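Local coordinates for prohead core protein protease (Enterobacteria phage T4, PDB 5JBL) that is a serine protease that, activated by autocatalytic cleavage once the prohead is complete, processes many prohead proteins and so frees space for the phage DNA, at residues L26-G31 and N72-P77; W30-E35 and G153-V158; Y58-F63 and Y130-V135; Q65-N70 and K125-Y130; L163-D168 and I175-F180. The protein carries 3 engineered substitutions. All blocks are in the same frame, centred on the assembly; numbering follows the deposited sequence.

Interaction 1 of 5, residues L26-G31 and N72-P77; sequences LIETWG and NKRLYP
The Arg74 guanidinium has Leu26 CD2 over one face, Asn72 CG toward the rim of the opposite face, and the Glu28 carboxylate at its edge; that same carboxylate lies at the edge of the Tyr76 ring. This lies beside the active site, which the N-terminus blocks. Strand 26-29 carries the Leu-X-Glu cleavage motif, with autolysis inferred after Glu28, and its Ile27 side chain comes within about 4 Å of that of Ala104, an altered active-site residue. Residues 72-77 wrap the glutamate, consistent with a specificity pocket. A bend at chi2 (-67°) brings the Glu28 carboxylate to its partners: Arg74 NH1 makes a salt bridge to OE2 at 2.9 Å, and Tyr76 OH donates to OE2 at 2.5 Å from the opposite face of the carboxylate plane. Glu28 OE1 takes Asn72 ND2 at 3.1 Å and also Asn70. The Trp30 edge points at the Tyr76 face, planes 62° apart. Water 1 donates to Tyr76 OH and, at 2.9 Å, to Leu26 O.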
# COMPACT_ATOMS: atom_id res chain seq x y z
N LEU C 26 -20.40 -18.93 7.11
CA LEU C 26 -21.62 -18.15 7.28
C LEU C 26 -21.21 -16.73 7.66
O LEU C 26 -20.64 -16.51 8.74
CB LEU C 26 -22.52 -18.78 8.35
CG LEU C 26 -23.01 -20.19 8.08
CD1 LEU C 26 -23.67 -20.80 9.34
CD2 LEU C 26 -23.97 -20.20 6.88
N ILE C 27 -21.48 -15.77 6.77
CA ILE C 27 -21.22 -14.36 6.99
C ILE C 27 -22.55 -13.64 7.15
O ILE C 27 -23.42 -13.76 6.29
CB ILE C 27 -20.41 -13.74 5.84
CG1 ILE C 27 -19.07 -14.47 5.68
CG2 ILE C 27 -20.19 -12.24 6.06
CD1 ILE C 27 -18.15 -13.82 4.67
N GLU C 28 -22.69 -12.86 8.21
CA GLU C 28 -23.94 -12.16 8.46
C GLU C 28 -23.67 -10.68 8.62
O GLU C 28 -22.64 -10.29 9.17
CB GLU C 28 -24.63 -12.67 9.73
CG GLU C 28 -24.60 -14.17 9.91
CD GLU C 28 -25.41 -14.93 8.87
OE1 GLU C 28 -26.25 -14.32 8.18
OE2 GLU C 28 -25.20 -16.16 8.75
N THR C 29 -24.58 -9.84 8.13
CA THR C 29 -24.57 -8.43 8.46
C THR C 29 -25.65 -8.16 9.51
O THR C 29 -26.73 -8.77 9.49
CB THR C 29 -24.80 -7.57 7.22
OG1 THR C 29 -26.04 -7.96 6.60
CG2 THR C 29 -23.67 -7.75 6.25
N TRP C 30 -25.34 -7.28 10.46
CA TRP C 30 -26.22 -7.04 11.60
C TRP C 30 -26.58 -5.57 11.80
O TRP C 30 -27.12 -5.23 12.85
CB TRP C 30 -25.59 -7.58 12.88
CG TRP C 30 -25.31 -9.05 12.88
CD1 TRP C 30 -24.08 -9.64 12.77
CD2 TRP C 30 -26.26 -10.11 13.03
NE1 TRP C 30 -24.21 -11.02 12.84
CE2 TRP C 30 -25.54 -11.33 12.99
CE3 TRP C 30 -27.66 -10.15 13.15
CZ2 TRP C 30 -26.16 -12.57 13.10
CZ3 TRP C 30 -28.27 -11.39 13.26
CH2 TRP C 30 -27.52 -12.58 13.23
N GLY C 31 -26.28 -4.70 10.85
CA GLY C 31 -26.68 -3.31 10.96
C GLY C 31 -25.62 -2.43 11.57
O GLY C 31 -24.45 -2.80 11.70
N ASN C 72 -29.77 -11.99 5.77
CA ASN C 72 -29.51 -13.14 4.92
C ASN C 72 -30.59 -14.21 5.00
O ASN C 72 -30.37 -15.32 4.52
CB ASN C 72 -28.17 -13.79 5.30
CG ASN C 72 -26.98 -13.08 4.70
OD1 ASN C 72 -27.08 -12.43 3.66
ND2 ASN C 72 -25.83 -13.22 5.35
N LYS C 73 -31.75 -13.90 5.60
CA LYS C 73 -32.84 -14.87 5.75
C LYS C 73 -32.39 -16.08 6.57
O LYS C 73 -32.78 -17.22 6.30
CB LYS C 73 -33.39 -15.31 4.39
CG LYS C 73 -33.87 -14.17 3.53
CD LYS C 73 -35.04 -13.46 4.18
CE LYS C 73 -35.62 -12.37 3.27
NZ LYS C 73 -34.66 -11.23 3.09
N ARG C 74 -31.59 -15.83 7.60
CA ARG C 74 -31.13 -16.86 8.52
C ARG C 74 -31.52 -16.50 9.95
O ARG C 74 -31.47 -15.33 10.33
CB ARG C 74 -29.61 -17.03 8.44
CG ARG C 74 -29.15 -17.52 7.10
CD ARG C 74 -27.67 -17.31 6.96
NE ARG C 74 -27.22 -17.70 5.64
CZ ARG C 74 -26.01 -17.44 5.15
NH1 ARG C 74 -25.14 -16.76 5.89
NH2 ARG C 74 -25.69 -17.85 3.93
N LEU C 75 -31.87 -17.51 10.73
CA LEU C 75 -32.22 -17.33 12.13
C LEU C 75 -31.25 -18.14 12.97
O LEU C 75 -31.05 -19.33 12.72
CB LEU C 75 -33.67 -17.78 12.39
CG LEU C 75 -34.24 -17.59 13.80
CD1 LEU C 75 -35.73 -17.33 13.72
CD2 LEU C 75 -33.99 -18.80 14.69
N TYR C 76 -30.67 -17.49 13.99
CA TYR C 76 -29.78 -18.16 14.93
C TYR C 76 -30.55 -18.49 16.20
O TYR C 76 -30.91 -17.57 16.94
CB TYR C 76 -28.57 -17.29 15.25
CG TYR C 76 -27.56 -17.19 14.13
CD1 TYR C 76 -27.85 -16.48 12.97
CD2 TYR C 76 -26.33 -17.82 14.24
CE1 TYR C 76 -26.93 -16.41 11.94
CE2 TYR C 76 -25.41 -17.75 13.22
CZ TYR C 76 -25.71 -17.04 12.08
OH TYR C 76 -24.77 -17.00 11.09
N PRO C 77 -30.85 -19.75 16.50
CA PRO C 77 -31.55 -20.07 17.75
C PRO C 77 -30.73 -19.66 18.97
O PRO C 77 -29.50 -19.71 18.95
CB PRO C 77 -31.73 -21.60 17.68
CG PRO C 77 -31.70 -21.92 16.19
CD PRO C 77 -30.69 -20.94 15.63
O HOH W 1 -21.96 -15.61 11.21
O HOH W 2 -22.86 -16.36 4.22
O HOH W 3 -27.37 -11.23 7.64
O HOH W 4 -25.95 -9.97 4.85

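Interaction 2 of 5, residues W30-E35 and G153-V158; sequences WGQPGE and GWIPGV
Gln32 lies across Ile155 at about a right angle, and its atoms can be taken in turn. Gln32 CB sits 3.8 Å from Ile155 CG2. Gln32 CG comes to 3.5 Å from Pro156 O, and CD is back against the Ile155 methyl CG2. At the tip, Gln32 NE2 donates to Ile155 O at 2.8 Å, reaching it from above the carbonyl plane, 36° out of it, while the acceptor stays close to the plane of the Gln32 amide. The chain runs extended beyond CG (chi2 170°), which gives NE2 the length to get there. A second bond from NE2 goes to Thr95 O of a neighbouring subunit, so one amide ties the loop to its own chain and to the pentamer; Ile155 is the last residue of the homomultimerization region. Further along, Val158 bonds to two successive residues as the antiparallel pairing of strands 24-29 and 157-168 gives way to the loop: Trp30 N donates to Val158 O at 3.0 Å and Val158 N to Gly31 O at 2.9 Å. Pro33 CG packs on Val158 CG1 at 3.6 Å. Loop 30-35, which leaves strand 24-29, runs beside the start of strand 157-168, with Pro33 resting on strand 53-65 and Pro156 backed by helix 142-151.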
# COMPACT_ATOMS: atom_id res chain seq x y z
N TRP C 30 -25.34 -7.28 10.46
CA TRP C 30 -26.22 -7.04 11.60
C TRP C 30 -26.58 -5.57 11.80
O TRP C 30 -27.12 -5.23 12.85
CB TRP C 30 -25.59 -7.58 12.88
CG TRP C 30 -25.31 -9.05 12.88
CD1 TRP C 30 -24.08 -9.64 12.77
CD2 TRP C 30 -26.26 -10.11 13.03
NE1 TRP C 30 -24.21 -11.02 12.84
CE2 TRP C 30 -25.54 -11.33 12.99
CE3 TRP C 30 -27.66 -10.15 13.15
CZ2 TRP C 30 -26.16 -12.57 13.10
CZ3 TRP C 30 -28.27 -11.39 13.26
CH2 TRP C 30 -27.52 -12.58 13.23
N GLY C 31 -26.28 -4.70 10.85
CA GLY C 31 -26.68 -3.31 10.96
C GLY C 31 -25.62 -2.43 11.57
O GLY C 31 -24.45 -2.80 11.70
N GLN C 32 -26.04 -1.22 11.96
CA GLN C 32 -25.11 -0.22 12.47
C GLN C 32 -25.22 -0.18 13.98
O GLN C 32 -26.32 0.08 14.50
CB GLN C 32 -25.41 1.15 11.89
CG GLN C 32 -25.19 1.30 10.39
CD GLN C 32 -25.74 2.61 9.88
OE1 GLN C 32 -26.91 2.91 10.09
NE2 GLN C 32 -24.90 3.42 9.23
N PRO C 33 -24.15 -0.45 14.71
CA PRO C 33 -24.21 -0.31 16.17
C PRO C 33 -24.46 1.14 16.55
O PRO C 33 -23.91 2.07 15.94
CB PRO C 33 -22.83 -0.80 16.63
CG PRO C 33 -22.24 -1.52 15.50
CD PRO C 33 -22.91 -1.09 14.24
N GLY C 34 -25.26 1.32 17.58
CA GLY C 34 -25.82 2.61 17.92
C GLY C 34 -24.91 3.60 18.60
O GLY C 34 -25.33 4.73 18.84
N GLU C 35 -23.67 3.23 18.93
CA GLU C 35 -22.78 4.12 19.67
C GLU C 35 -21.39 4.12 19.07
O GLU C 35 -20.79 3.06 18.87
CB GLU C 35 -22.68 3.72 21.15
CG GLU C 35 -24.01 3.61 21.87
CD GLU C 35 -24.78 4.92 21.89
OE1 GLU C 35 -24.13 5.99 21.81
OE2 GLU C 35 -26.02 4.87 21.97
N GLY C 153 -17.40 11.01 9.51
CA GLY C 153 -18.83 10.90 9.70
C GLY C 153 -19.42 9.54 9.40
O GLY C 153 -20.61 9.33 9.66
N TRP C 154 -18.66 8.58 8.88
CA TRP C 154 -19.21 7.27 8.56
C TRP C 154 -19.72 6.56 9.81
O TRP C 154 -19.05 6.52 10.85
CB TRP C 154 -18.14 6.40 7.89
CG TRP C 154 -18.66 5.09 7.35
CD1 TRP C 154 -19.87 4.88 6.74
CD2 TRP C 154 -18.00 3.81 7.36
NE1 TRP C 154 -19.99 3.56 6.36
CE2 TRP C 154 -18.86 2.88 6.72
CE3 TRP C 154 -16.76 3.36 7.84
CZ2 TRP C 154 -18.53 1.54 6.57
CZ3 TRP C 154 -16.42 2.03 7.67
CH2 TRP C 154 -17.31 1.13 7.05
N ILE C 155 -20.92 5.99 9.70
CA ILE C 155 -21.40 5.05 10.71
C ILE C 155 -21.33 3.65 10.11
O ILE C 155 -22.15 3.29 9.25
CB ILE C 155 -22.81 5.39 11.20
CG1 ILE C 155 -22.81 6.77 11.87
CG2 ILE C 155 -23.32 4.30 12.15
CD1 ILE C 155 -24.18 7.24 12.30
N PRO C 156 -20.39 2.83 10.53
CA PRO C 156 -20.23 1.51 9.92
C PRO C 156 -21.31 0.54 10.32
O PRO C 156 -21.90 0.62 11.40
CB PRO C 156 -18.86 1.05 10.44
CG PRO C 156 -18.67 1.82 11.72
CD PRO C 156 -19.34 3.13 11.53
N GLY C 157 -21.55 -0.43 9.42
CA GLY C 157 -22.24 -1.64 9.79
C GLY C 157 -21.25 -2.65 10.34
O GLY C 157 -20.03 -2.47 10.25
N VAL C 158 -21.78 -3.72 10.93
CA VAL C 158 -20.91 -4.79 11.40
C VAL C 158 -21.36 -6.09 10.76
O VAL C 158 -22.53 -6.28 10.40
CB VAL C 158 -20.86 -4.92 12.94
CG1 VAL C 158 -20.21 -3.69 13.55
CG2 VAL C 158 -22.27 -5.18 13.54
O HOH W 5 -24.00 -4.84 8.57
O HOH W 6 -21.51 1.87 14.29

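Interaction 3 of 5, residues Y58-F63 and Y130-V135; sequences YIEGIF and YGRARV
Arg134 turns its CG anti to the backbone N (chi1 -179°) and runs straight out from CG to NE, whereas Tyr58 swings its ring to the other side of CB (chi1 -74°), anti to its carbonyl carbon. The two side chains therefore overlap: Arg134 CG sits over a face of the phenol, 4.3 Å from its centroid, and Arg134 NH1 donates to Tyr58 OH at 2.9 Å with the oxygen in the guanidinium plane. Both groups have outer partners, Glu120 for the hydroxyl and Pro55 O for Arg134 NH2. Arg132 lays its aliphatic part beside the same ring, CG 3.6 Å from Tyr58 CD1, and its guanidinium makes a salt bridge with Glu120. Underneath runs an antiparallel ladder of strands 53-65 and 128-135, the centre of the six-stranded sheet, in which Ile59 and Ala133 exchange two backbone bonds, as do Gly61 and Gly131. At Gly61 the chain turns a corner. Beyond it Ile62 CG1 rests over a face of Tyr130, 3.8 Å from the ring centroid. Phe63 folds back over Gly131, whose bare backbone makes room for the ring: Phe63 CE2 is 3.4 Å from Gly131 C, and Phe63 CZ touches Ala133 CB at 4.0 Å.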
# COMPACT_ATOMS: atom_id res chain seq x y z
N TYR C 58 -14.14 3.90 20.01
CA TYR C 58 -14.87 2.67 20.29
C TYR C 58 -16.16 2.58 19.49
O TYR C 58 -16.87 3.57 19.33
CB TYR C 58 -15.19 2.55 21.78
CG TYR C 58 -13.98 2.19 22.58
CD1 TYR C 58 -13.70 0.86 22.85
CD2 TYR C 58 -13.09 3.16 23.02
CE1 TYR C 58 -12.60 0.50 23.56
CE2 TYR C 58 -11.96 2.80 23.74
CZ TYR C 58 -11.73 1.46 24.00
OH TYR C 58 -10.63 1.04 24.70
N ILE C 59 -16.46 1.37 19.02
CA ILE C 59 -17.76 1.04 18.46
C ILE C 59 -18.47 0.14 19.46
O ILE C 59 -17.91 -0.89 19.88
CB ILE C 59 -17.61 0.36 17.09
CG1 ILE C 59 -16.85 1.29 16.14
CG2 ILE C 59 -18.98 -0.02 16.53
CD1 ILE C 59 -16.35 0.62 14.88
N GLU C 60 -19.69 0.53 19.87
CA GLU C 60 -20.42 -0.23 20.88
C GLU C 60 -21.89 -0.37 20.49
O GLU C 60 -22.54 0.62 20.14
CB GLU C 60 -20.30 0.42 22.27
CG GLU C 60 -20.85 -0.43 23.40
CD GLU C 60 -20.76 0.26 24.77
OE1 GLU C 60 -21.81 0.41 25.43
OE2 GLU C 60 -19.64 0.65 25.18
N GLY C 61 -22.40 -1.59 20.58
CA GLY C 61 -23.82 -1.81 20.36
C GLY C 61 -24.08 -3.26 19.98
O GLY C 61 -23.30 -4.15 20.32
N ILE C 62 -25.18 -3.46 19.26
CA ILE C 62 -25.59 -4.81 18.87
C ILE C 62 -24.61 -5.36 17.85
O ILE C 62 -24.42 -4.78 16.77
CB ILE C 62 -27.02 -4.81 18.33
CG1 ILE C 62 -28.00 -4.50 19.47
CG2 ILE C 62 -27.34 -6.14 17.65
CD1 ILE C 62 -29.43 -4.31 19.02
N PHE C 63 -23.99 -6.49 18.17
CA PHE C 63 -23.08 -7.14 17.24
C PHE C 63 -23.67 -8.39 16.59
O PHE C 63 -23.26 -8.74 15.49
CB PHE C 63 -21.77 -7.53 17.94
CG PHE C 63 -20.85 -6.36 18.25
CD1 PHE C 63 -21.11 -5.09 17.79
CD2 PHE C 63 -19.72 -6.57 19.03
CE1 PHE C 63 -20.25 -4.02 18.09
CE2 PHE C 63 -18.85 -5.53 19.33
CZ PHE C 63 -19.12 -4.24 18.85
N TYR C 130 -24.54 -7.70 22.68
CA TYR C 130 -23.88 -6.41 22.61
C TYR C 130 -22.37 -6.59 22.72
O TYR C 130 -21.88 -7.60 23.23
CB TYR C 130 -24.37 -5.48 23.72
CG TYR C 130 -25.71 -4.83 23.41
CD1 TYR C 130 -26.89 -5.57 23.48
CD2 TYR C 130 -25.78 -3.50 23.01
CE1 TYR C 130 -28.11 -4.98 23.19
CE2 TYR C 130 -27.00 -2.91 22.72
CZ TYR C 130 -28.16 -3.66 22.81
OH TYR C 130 -29.37 -3.08 22.52
N GLY C 131 -21.63 -5.60 22.25
CA GLY C 131 -20.20 -5.67 22.50
C GLY C 131 -19.57 -4.30 22.38
O GLY C 131 -20.19 -3.33 21.96
N ARG C 132 -18.30 -4.25 22.76
CA ARG C 132 -17.52 -3.03 22.63
C ARG C 132 -16.26 -3.38 21.85
O ARG C 132 -15.56 -4.33 22.20
CB ARG C 132 -17.18 -2.43 24.00
CG ARG C 132 -16.54 -1.06 23.92
CD ARG C 132 -16.28 -0.46 25.29
NE ARG C 132 -15.07 -1.03 25.88
CZ ARG C 132 -15.07 -1.96 26.83
NH1 ARG C 132 -16.22 -2.43 27.32
NH2 ARG C 132 -13.92 -2.41 27.31
N ALA C 133 -15.99 -2.64 20.78
CA ALA C 133 -14.82 -2.87 19.96
C ALA C 133 -13.98 -1.60 19.88
O ALA C 133 -14.51 -0.51 19.68
CB ALA C 133 -15.20 -3.31 18.54
N ARG C 134 -12.68 -1.75 20.03
CA ARG C 134 -11.75 -0.64 19.89
C ARG C 134 -11.19 -0.62 18.48
O ARG C 134 -10.80 -1.66 17.94
CB ARG C 134 -10.62 -0.77 20.92
CG ARG C 134 -9.61 0.35 20.87
CD ARG C 134 -8.47 0.11 21.84
NE ARG C 134 -7.52 1.21 21.77
CZ ARG C 134 -7.44 2.22 22.64
NH1 ARG C 134 -8.26 2.27 23.68
NH2 ARG C 134 -6.54 3.19 22.45
N VAL C 135 -11.18 0.56 17.85
CA VAL C 135 -10.60 0.71 16.53
C VAL C 135 -9.08 0.79 16.67
O VAL C 135 -8.56 1.49 17.55
CB VAL C 135 -11.17 1.96 15.82
CG1 VAL C 135 -10.48 2.18 14.47
CG2 VAL C 135 -12.65 1.80 15.63

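Interaction 4 of 5, residues Q65-N70 and K125-Y130; sequences QAEVVN and KGNDVY
A small surface contact between Gln65 and Ala66 on one side and Asn127 and Asp128 on the other closes the end of the antiparallel pairing of strands 53-65 and 128-135. The second segment begins as a tight hairpin: a type II' beta turn from Lys125 to Asp128, with Gly126 at the positive-phi position, links strand 115-125 to strand 128-135. Gln65 and Asp128 face each other as a non-hydrogen-bonded antiparallel pair, their side chains on the same face, side by side and pointing the same way. Gln65 NE2 donates to Asp128 OD1 at 3.1 Å; the oxygen is in the amide plane, but the N-H arrives 40° above the carboxylate plane. The CG of Gln65 brushes that same OD1 at 3.1 Å. Next along, Ala66 N donates to Asn127 O at 2.8 Å. Asn127 otherwise touches lightly, its ND2 lying 4.1 Å from Glu67 CB, while the Glu67 carboxylate turns to Lys78 N at the start of helix 78-93. Ala66 itself packs against Leu81 of that helix and Trp124. Water 7 then bridges the two segments, donating to Asp128 OD1 at 2.8 Å and to Ala66 O at 2.9 Å.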
# COMPACT_ATOMS: atom_id res chain seq x y z
N GLN C 65 -27.57 -11.05 16.70
CA GLN C 65 -28.94 -11.18 17.19
C GLN C 65 -29.42 -12.61 17.05
O GLN C 65 -29.27 -13.22 15.98
CB GLN C 65 -29.89 -10.27 16.43
CG GLN C 65 -29.59 -8.81 16.61
CD GLN C 65 -30.59 -7.96 15.89
OE1 GLN C 65 -30.48 -7.75 14.68
NE2 GLN C 65 -31.60 -7.48 16.61
N ALA C 66 -30.04 -13.13 18.11
CA ALA C 66 -30.66 -14.44 18.13
C ALA C 66 -32.16 -14.31 17.89
O ALA C 66 -32.76 -13.26 18.13
CB ALA C 66 -30.43 -15.14 19.48
N GLU C 67 -32.75 -15.40 17.40
CA GLU C 67 -34.20 -15.59 17.34
C GLU C 67 -34.88 -14.56 16.45
O GLU C 67 -36.05 -14.23 16.65
CB GLU C 67 -34.81 -15.56 18.75
CG GLU C 67 -34.30 -16.65 19.67
CD GLU C 67 -34.76 -18.04 19.26
OE1 GLU C 67 -35.77 -18.16 18.53
OE2 GLU C 67 -34.11 -19.03 19.68
N VAL C 68 -34.17 -14.02 15.47
CA VAL C 68 -34.77 -13.16 14.47
C VAL C 68 -34.27 -13.57 13.09
O VAL C 68 -33.13 -14.02 12.94
CB VAL C 68 -34.49 -11.67 14.73
CG1 VAL C 68 -35.19 -11.22 16.00
CG2 VAL C 68 -33.01 -11.42 14.84
N VAL C 69 -35.13 -13.44 12.09
CA VAL C 69 -34.71 -13.64 10.71
C VAL C 69 -33.89 -12.43 10.27
O VAL C 69 -34.40 -11.31 10.23
CB VAL C 69 -35.93 -13.86 9.79
CG1 VAL C 69 -35.49 -14.07 8.34
CG2 VAL C 69 -36.74 -15.04 10.28
N ASN C 70 -32.61 -12.65 9.97
CA ASN C 70 -31.71 -11.55 9.68
C ASN C 70 -31.74 -11.22 8.18
O ASN C 70 -32.55 -11.76 7.42
CB ASN C 70 -30.29 -11.84 10.18
CG ASN C 70 -29.55 -12.93 9.40
OD1 ASN C 70 -29.97 -13.37 8.33
ND2 ASN C 70 -28.41 -13.35 9.94
N LYS C 125 -28.17 -9.02 26.07
CA LYS C 125 -29.27 -8.20 26.55
C LYS C 125 -30.52 -8.72 25.83
O LYS C 125 -30.78 -8.36 24.68
CB LYS C 125 -29.03 -6.72 26.27
CG LYS C 125 -30.24 -5.81 26.44
CD LYS C 125 -30.38 -5.30 27.86
CE LYS C 125 -29.29 -4.29 28.19
NZ LYS C 125 -29.46 -3.73 29.55
N GLY C 126 -31.27 -9.59 26.50
CA GLY C 126 -32.37 -10.27 25.83
C GLY C 126 -31.84 -11.21 24.76
O GLY C 126 -30.97 -12.06 25.02
N ASN C 127 -32.33 -11.06 23.53
CA ASN C 127 -31.90 -11.89 22.42
C ASN C 127 -30.78 -11.26 21.61
O ASN C 127 -30.40 -11.81 20.57
CB ASN C 127 -33.10 -12.19 21.50
CG ASN C 127 -34.09 -13.14 22.14
OD1 ASN C 127 -33.72 -14.02 22.91
ND2 ASN C 127 -35.38 -12.94 21.85
N ASP C 128 -30.21 -10.15 22.08
CA ASP C 128 -29.19 -9.42 21.35
C ASP C 128 -27.84 -9.56 22.04
O ASP C 128 -27.75 -9.47 23.27
CB ASP C 128 -29.55 -7.94 21.23
CG ASP C 128 -30.76 -7.73 20.34
OD1 ASP C 128 -30.96 -8.53 19.41
OD2 ASP C 128 -31.51 -6.76 20.59
N VAL C 129 -26.79 -9.73 21.24
CA VAL C 129 -25.42 -9.77 21.75
C VAL C 129 -24.85 -8.37 21.57
O VAL C 129 -24.73 -7.88 20.45
CB VAL C 129 -24.58 -10.82 21.01
CG1 VAL C 129 -23.23 -10.97 21.68
CG2 VAL C 129 -25.32 -12.15 20.95
N TYR C 130 -24.54 -7.70 22.68
CA TYR C 130 -23.88 -6.41 22.61
C TYR C 130 -22.37 -6.59 22.72
O TYR C 130 -21.88 -7.60 23.23
CB TYR C 130 -24.37 -5.48 23.72
CG TYR C 130 -25.71 -4.83 23.41
CD1 TYR C 130 -26.89 -5.57 23.48
CD2 TYR C 130 -25.78 -3.50 23.01
CE1 TYR C 130 -28.11 -4.98 23.19
CE2 TYR C 130 -27.00 -2.91 22.72
CZ TYR C 130 -28.16 -3.66 22.81
OH TYR C 130 -29.37 -3.08 22.52
O HOH W 7 -32.95 -10.38 18.63

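Interaction 5 of 5, residues L163-D168 and I175-F180; sequences LGSLTD and IVNEGF
The beta hairpin of strands 157-168 and 174-176 is held here by Thr167 and Ile175, a hydrogen-bonded antiparallel pair whose two backbone bonds are each 2.8 Å. On one face of the neighbouring pair, Leu166 CD2 meets Val176 CG2 at 3.8 Å. Asn177 works with both ends of its amide. Its OD1 accepts Thr167 OG1 at 2.6 Å, in the carbonyl plane and on a lone pair, and its ND2 donates to Ser165 OG at 3.0 Å, close to the amide plane; the two bonds fix the rotation of the group. Ser165 OG stands between its backbone N and carbonyl carbon (chi1 55°), the side from which ND2 can reach it. From Asn177 to Phe180 the chain makes a type II beta turn that leads from strand 174-176 into strand 181-189, which also pairs with strand 157-168. Water 8 spans the gap at this turn, accepting from Ser165 N and donating to Asn177 O at 2.6 Å. Gly164 CA lies at the edge of the Phe180 ring, whose CD2 is 3.5 Å from Leu163 O.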
# COMPACT_ATOMS: atom_id res chain seq x y z
N LEU C 163 -18.75 -20.67 11.16
CA LEU C 163 -18.81 -21.93 10.44
C LEU C 163 -20.01 -22.73 10.94
O LEU C 163 -20.16 -22.94 12.14
CB LEU C 163 -17.53 -22.75 10.64
CG LEU C 163 -16.24 -22.10 10.13
CD1 LEU C 163 -15.02 -22.85 10.66
CD2 LEU C 163 -16.24 -22.05 8.60
N GLY C 164 -20.85 -23.16 10.02
CA GLY C 164 -22.01 -23.94 10.42
C GLY C 164 -22.77 -24.45 9.21
O GLY C 164 -22.28 -24.40 8.08
N SER C 165 -23.98 -24.94 9.47
CA SER C 165 -24.85 -25.45 8.43
C SER C 165 -26.26 -24.94 8.68
O SER C 165 -26.58 -24.43 9.75
CB SER C 165 -24.82 -26.99 8.37
OG SER C 165 -25.14 -27.56 9.63
N LEU C 166 -27.11 -25.08 7.66
CA LEU C 166 -28.44 -24.49 7.66
C LEU C 166 -29.48 -25.56 7.37
O LEU C 166 -29.22 -26.53 6.65
CB LEU C 166 -28.53 -23.38 6.60
CG LEU C 166 -27.47 -22.28 6.71
CD1 LEU C 166 -27.52 -21.34 5.50
CD2 LEU C 166 -27.68 -21.49 8.00
N THR C 167 -30.67 -25.37 7.93
CA THR C 167 -31.83 -26.18 7.58
C THR C 167 -32.86 -25.26 6.96
O THR C 167 -33.14 -24.18 7.50
CB THR C 167 -32.42 -26.89 8.81
OG1 THR C 167 -31.49 -27.86 9.30
CG2 THR C 167 -33.74 -27.60 8.45
N ASP C 168 -33.43 -25.68 5.84
CA ASP C 168 -34.49 -24.91 5.21
C ASP C 168 -35.81 -25.18 5.91
O ASP C 168 -36.05 -26.27 6.43
CB ASP C 168 -34.60 -25.25 3.72
CG ASP C 168 -35.17 -24.10 2.90
OD1 ASP C 168 -35.76 -23.17 3.49
OD2 ASP C 168 -35.03 -24.13 1.66
N ILE C 175 -32.64 -22.03 9.23
CA ILE C 175 -32.29 -22.07 10.64
C ILE C 175 -30.86 -22.60 10.75
O ILE C 175 -30.52 -23.60 10.11
CB ILE C 175 -33.26 -22.95 11.44
CG1 ILE C 175 -34.68 -22.40 11.35
CG2 ILE C 175 -32.82 -23.04 12.90
CD1 ILE C 175 -35.73 -23.30 12.00
N VAL C 176 -30.04 -21.94 11.57
CA VAL C 176 -28.68 -22.40 11.78
C VAL C 176 -28.70 -23.65 12.65
O VAL C 176 -29.42 -23.71 13.66
CB VAL C 176 -27.84 -21.28 12.42
CG1 VAL C 176 -26.42 -21.73 12.68
CG2 VAL C 176 -27.84 -20.06 11.50
N ASN C 177 -27.93 -24.67 12.25
CA ASN C 177 -27.96 -25.95 12.93
C ASN C 177 -27.05 -25.93 14.16
O ASN C 177 -26.19 -25.06 14.33
CB ASN C 177 -27.54 -27.07 11.99
CG ASN C 177 -28.58 -27.33 10.90
OD1 ASN C 177 -29.78 -27.23 11.14
ND2 ASN C 177 -28.12 -27.66 9.71
N GLU C 178 -27.28 -26.91 15.03
CA GLU C 178 -26.44 -27.06 16.21
C GLU C 178 -24.98 -27.21 15.81
O GLU C 178 -24.66 -27.81 14.78
CB GLU C 178 -26.93 -28.28 17.02
CG GLU C 178 -26.37 -28.39 18.43
CD GLU C 178 -26.87 -29.63 19.17
OE1 GLU C 178 -27.79 -30.30 18.65
OE2 GLU C 178 -26.34 -29.93 20.26
N GLY C 179 -24.09 -26.64 16.61
CA GLY C 179 -22.68 -26.72 16.33
C GLY C 179 -22.09 -25.50 15.65
O GLY C 179 -20.90 -25.53 15.32
N PHE C 180 -22.88 -24.45 15.42
CA PHE C 180 -22.35 -23.23 14.84
C PHE C 180 -21.17 -22.73 15.65
O PHE C 180 -21.19 -22.74 16.88
CB PHE C 180 -23.42 -22.13 14.79
CG PHE C 180 -22.87 -20.79 14.41
CD1 PHE C 180 -22.67 -19.81 15.36
CD2 PHE C 180 -22.52 -20.52 13.09
CE1 PHE C 180 -22.16 -18.58 15.02
CE2 PHE C 180 -22.01 -19.29 12.73
CZ PHE C 180 -21.82 -18.31 13.69
O HOH W 8 -24.46 -24.67 12.38

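Interactions 1, 2 and 5 belong to the mixed sheet built on strand 157-168, interactions 3 and 4 to the antiparallel sheet where strands 53-65 and 128-135 pair. Interactions 1 and 2 share Trp30 and Gly31, their centres about 16 Å apart, so the inhibiting N-terminal strand continues from the inferred cleavage site into the subunit-facing loop. Trp30 also touches Phe63 and Gln65, joining the two sheets. Along the chain, the segments of interaction 1 alternate with those of 3 and 4, which both fall between the segments of interaction 2; interaction 5 comes last. Asn70, from interaction 4, reaches Glu28. Interaction 5, its centre about 11 Å from that of interaction 1, joins it through the Val176-Leu75 backbone bond, where strands 174-176 and 74-75 pair in parallel.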